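Local atomic coordinates of tail protein, 43 kDa (Neisseria meningitidis MC58, PDB entry 3D37), a protein that is of unknown function in detail but probably forms part of the baseplate of a contractile-type phage tail. Residues Ala261-Lys264 and Gln265-Gln269; Ala271-Arg274 and Leu275-Phe278. All coordinates share one frame; numbering follows the deposited sequence.

Interaction 1 of 2, residues Ala261-Lys264 and Gln265-Gln269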
# COMPACT_ATOMS: atom_id res chain seq x y z
N ALA A 261 56.13 0.41 14.59
CA ALA A 261 55.10 -0.50 14.08
C ALA A 261 53.79 -0.40 14.87
O ALA A 261 52.70 -0.56 14.29
CB ALA A 261 55.59 -1.90 14.08
N LEU A 262 53.89 -0.17 16.19
CA LEU A 262 52.67 0.01 17.01
C LEU A 262 51.91 1.26 16.56
O LEU A 262 50.70 1.20 16.37
CB LEU A 262 52.99 0.09 18.52
CG LEU A 262 51.75 0.29 19.43
CD1 LEU A 262 50.76 -0.87 19.24
CD2 LEU A 262 52.12 0.46 20.92
N GLN A 263 52.64 2.35 16.38
CA GLN A 263 52.09 3.65 15.96
C GLN A 263 51.49 3.62 14.54
O GLN A 263 50.39 4.17 14.33
CB GLN A 263 53.17 4.73 16.07
CG GLN A 263 52.71 6.17 15.94
CD GLN A 263 53.72 7.18 16.50
OE1 GLN A 263 54.84 6.83 16.93
NE2 GLN A 263 53.31 8.46 16.51
N LYS A 264 52.19 3.01 13.59
CA LYS A 264 51.64 2.79 12.24
C LYS A 264 50.28 2.08 12.26
O LYS A 264 49.32 2.51 11.61
CB LYS A 264 52.63 1.97 11.39
CG LYS A 264 52.21 1.74 9.92
CD LYS A 264 52.97 0.54 9.29
CE LYS A 264 52.71 0.38 7.78
NZ LYS A 264 53.96 0.59 6.95
N GLN A 265 50.18 0.98 12.99
CA GLN A 265 48.93 0.21 12.98
C GLN A 265 47.78 0.81 13.79
O GLN A 265 46.60 0.61 13.44
CB GLN A 265 49.21 -1.18 13.50
CG GLN A 265 50.18 -1.98 12.63
CD GLN A 265 50.14 -3.45 13.01
OE1 GLN A 265 49.08 -4.10 12.89
NE2 GLN A 265 51.25 -3.97 13.53
N ALA A 266 48.13 1.50 14.89
CA ALA A 266 47.17 2.21 15.72
C ALA A 266 46.53 3.28 14.87
O ALA A 266 45.34 3.46 14.92
CB ALA A 266 47.86 2.86 16.92
N LYS A 267 47.36 3.96 14.10
CA LYS A 267 46.92 5.04 13.22
C LYS A 267 46.01 4.52 12.11
O LYS A 267 45.05 5.20 11.73
CB LYS A 267 48.11 5.82 12.66
CG LYS A 267 48.56 6.91 13.61
CD LYS A 267 49.82 7.66 13.15
CE LYS A 267 50.08 8.84 14.08
NZ LYS A 267 51.18 9.74 13.60
N LYS A 268 46.28 3.32 11.62
CA LYS A 268 45.37 2.74 10.66
C LYS A 268 44.04 2.46 11.32
O LYS A 268 43.01 2.77 10.73
CB LYS A 268 45.90 1.47 9.96
CG LYS A 268 44.95 1.10 8.75
CD LYS A 268 45.08 -0.35 8.29
CE LYS A 268 44.39 -0.58 6.91
NZ LYS A 268 43.04 -0.00 6.79
N GLN A 269 44.04 1.89 12.54
CA GLN A 269 42.77 1.74 13.28
C GLN A 269 42.01 3.07 13.50
O GLN A 269 40.78 3.11 13.41
CB GLN A 269 42.97 1.06 14.63
CG GLN A 269 41.65 0.84 15.40
CD GLN A 269 40.74 -0.14 14.66
OE1 GLN A 269 39.75 0.26 13.99
NE2 GLN A 269 41.09 -1.44 14.74

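Interaction 2 of 2, residues Ala271-Arg274 and Leu275-Phe278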
# COMPACT_ATOMS: atom_id res chain seq x y z
N ALA A 271 42.09 5.59 11.60
CA ALA A 271 41.58 6.07 10.30
C ALA A 271 40.36 5.26 9.89
O ALA A 271 39.39 5.78 9.33
CB ALA A 271 42.67 6.01 9.23
N ASP A 272 40.39 3.97 10.22
CA ASP A 272 39.25 3.13 9.96
C ASP A 272 38.04 3.60 10.76
O ASP A 272 36.94 3.68 10.24
CB ASP A 272 39.56 1.67 10.31
CG ASP A 272 40.49 1.00 9.28
OD1 ASP A 272 40.72 1.57 8.18
OD2 ASP A 272 41.00 -0.10 9.61
N TRP A 273 38.25 3.93 12.03
CA TRP A 273 37.17 4.44 12.85
C TRP A 273 36.63 5.78 12.31
O TRP A 273 35.42 6.05 12.29
CB TRP A 273 37.62 4.60 14.29
CG TRP A 273 37.74 3.31 15.01
CD1 TRP A 273 37.07 2.16 14.73
CD2 TRP A 273 38.54 3.04 16.17
NE1 TRP A 273 37.41 1.17 15.63
CE2 TRP A 273 38.32 1.68 16.52
CE3 TRP A 273 39.44 3.80 16.93
CZ2 TRP A 273 38.95 1.07 17.60
CZ3 TRP A 273 40.08 3.19 18.01
CH2 TRP A 273 39.83 1.83 18.34
N ARG A 274 37.57 6.62 11.86
CA ARG A 274 37.19 7.94 11.38
C ARG A 274 36.31 7.81 10.12
O ARG A 274 35.40 8.54 9.93
CB ARG A 274 38.47 8.75 11.11
CG ARG A 274 38.26 10.04 10.34
CD ARG A 274 39.61 10.82 10.21
NE ARG A 274 39.32 12.18 9.76
CZ ARG A 274 40.19 13.19 9.76
NH1 ARG A 274 41.44 13.03 10.17
NH2 ARG A 274 39.79 14.39 9.34
N LEU A 275 36.64 6.89 9.25
CA LEU A 275 35.84 6.61 8.06
C LEU A 275 34.44 6.13 8.39
O LEU A 275 33.45 6.52 7.73
CB LEU A 275 36.53 5.59 7.17
CG LEU A 275 37.69 6.17 6.39
CD1 LEU A 275 38.69 5.03 5.92
CD2 LEU A 275 37.16 7.04 5.23
N GLU A 276 34.35 5.27 9.41
CA GLU A 276 33.04 4.76 9.86
C GLU A 276 32.10 5.84 10.34
O GLU A 276 30.90 5.64 10.34
CB GLU A 276 33.21 3.75 11.00
CG GLU A 276 33.60 2.37 10.59
CD GLU A 276 34.09 1.57 11.80
OE1 GLU A 276 33.62 1.87 12.93
OE2 GLU A 276 34.94 0.67 11.63
N GLY A 277 32.65 6.96 10.78
CA GLY A 277 31.89 8.03 11.35
C GLY A 277 31.15 8.91 10.38
O GLY A 277 30.27 9.66 10.81
N PHE A 278 31.46 8.82 9.08
CA PHE A 278 30.81 9.73 8.11
C PHE A 278 30.62 9.01 6.78
O PHE A 278 31.55 8.40 6.27
CB PHE A 278 31.63 11.03 7.91
CG PHE A 278 31.11 11.92 6.81
CD1 PHE A 278 30.18 12.90 7.06
CD2 PHE A 278 31.57 11.75 5.51
CE1 PHE A 278 29.71 13.69 6.09
CE2 PHE A 278 31.10 12.54 4.52
CZ PHE A 278 30.16 13.51 4.80

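Interaction 1 of 2, residues Ala261-Lys264 and Gln265-Gln269
Gln263 and Lys267, one helical turn apart, run side by side and point the same way, in an i to i+4 pairing on the alpha-helix 259-276. Their ends approach to 3.8 Å between Gln263 NE2 and Lys267 NZ. What joins the two is mostly aliphatic, with Lys267 CE 4.2 Å from Gln263 CG. The lysine begins against the backbone, its CB 3.3 Å from Gln263 O, and its extended chain then carries CG and CD past the same oxygen before the ammonium group is reached. That oxygen is also the acceptor for Lys267 N at 3.0 Å, so one carbonyl meets both the amide and the methylene chain of the residue four positions on.

Beneath these side chains the backbone ladder is regular. Ala266 N donates to Leu262 O, also at 3.0 Å, and Lys268 N to Lys264 O. The bond from Gln265 N to Ala261 O is slightly longer, at 3.2 Å.

Farther out, the helix packs on a small three-stranded sheet. Leu262 and Ala266 reach Phe218 of strand 215-220, while Trp236 of strand 234-239 touches Gln263, Ala266 and Lys267, backing the glutamine-lysine pair. Lys268 leads away from this turn of helix to a salt bridge with Asp272, continuing the same i to i+4 spacing. On another side of the helix, Gln265 has CG anti to its own carbonyl carbon (chi1 -63°), which lays the start of its chain over the preceding turn and puts Gln265 CG 3.3 Å from Ala261 O.

Interaction 2 of 2, residues Ala271-Arg274 and Leu275-Phe278
In Trp273 (chi1 -75°) and likewise in Glu276, CG stands anti to the carbonyl carbon, which sends the two side chains out on the same side of the helix, side by side and pointing the same way. The indole meets the carboxylate through its five-membered ring: Trp273 CD1 is 3.9 Å from Glu276 OE1 and 4.0 Å from Glu276 OE2. The two planes stand 74° apart, and OE1 approaches the ring obliquely. From outside the pair, Asn211 holds this carboxylate by a hydrogen bond to Glu276 OE1, and Phe213 meets the indole edge-to-face.

Leu275 has a similar first torsion, which sets its branch point over the previous turn, Leu275 CG lying 3.4 Å from Ala271 O. The same oxygen accepts a hydrogen bond from Leu275 N at 3.0 Å, and one carbonyl thus meets both the amide and the branched side chain of this buried leucine.

All this takes place where helix 259-276 runs out into strand 278-285, a helix-to-strand junction within the beta-rich C-terminal part of the chain. The i to i+4 ladder holds as far as Glu276 N, 3.2 Å from Asp272 O, and then slackens. Gly277 N lies 3.3 Å from both Trp273 O, a weak bond, and Arg274 O. For the second of these the amide sits 69° out of the carbonyl plane, well above it, as the backbone tightens into an i to i+3 turn. Phe278 has already taken an extended conformation. Arg274 stretches away from the turn in an extended chain to a salt bridge with Glu337, whereas Lys336 NZ hydrogen-bonds both Leu275 O and Phe278 O, bridging the last turn of the helix and the start of the strand.

Both contacts lie on helix 259-276, with centres about 15 Å apart, and a single helix can thus serve two different settings. Interaction 1 is the partly buried one, resting on strands 215-220 and 234-239 through a hydrophobic side, while Lys264 and Lys267 are its exposed residues. Interaction 2 is more superficial, although Leu275 is buried, and it sits closer to the centre of the chain. Its side chains add an aromatic ring and a carboxylate, where those of interaction 1 meet through methylene groups. Regular i to i+4 bonding, unbroken in 261-269, gives way at Gly277 as the chain turns into a strand.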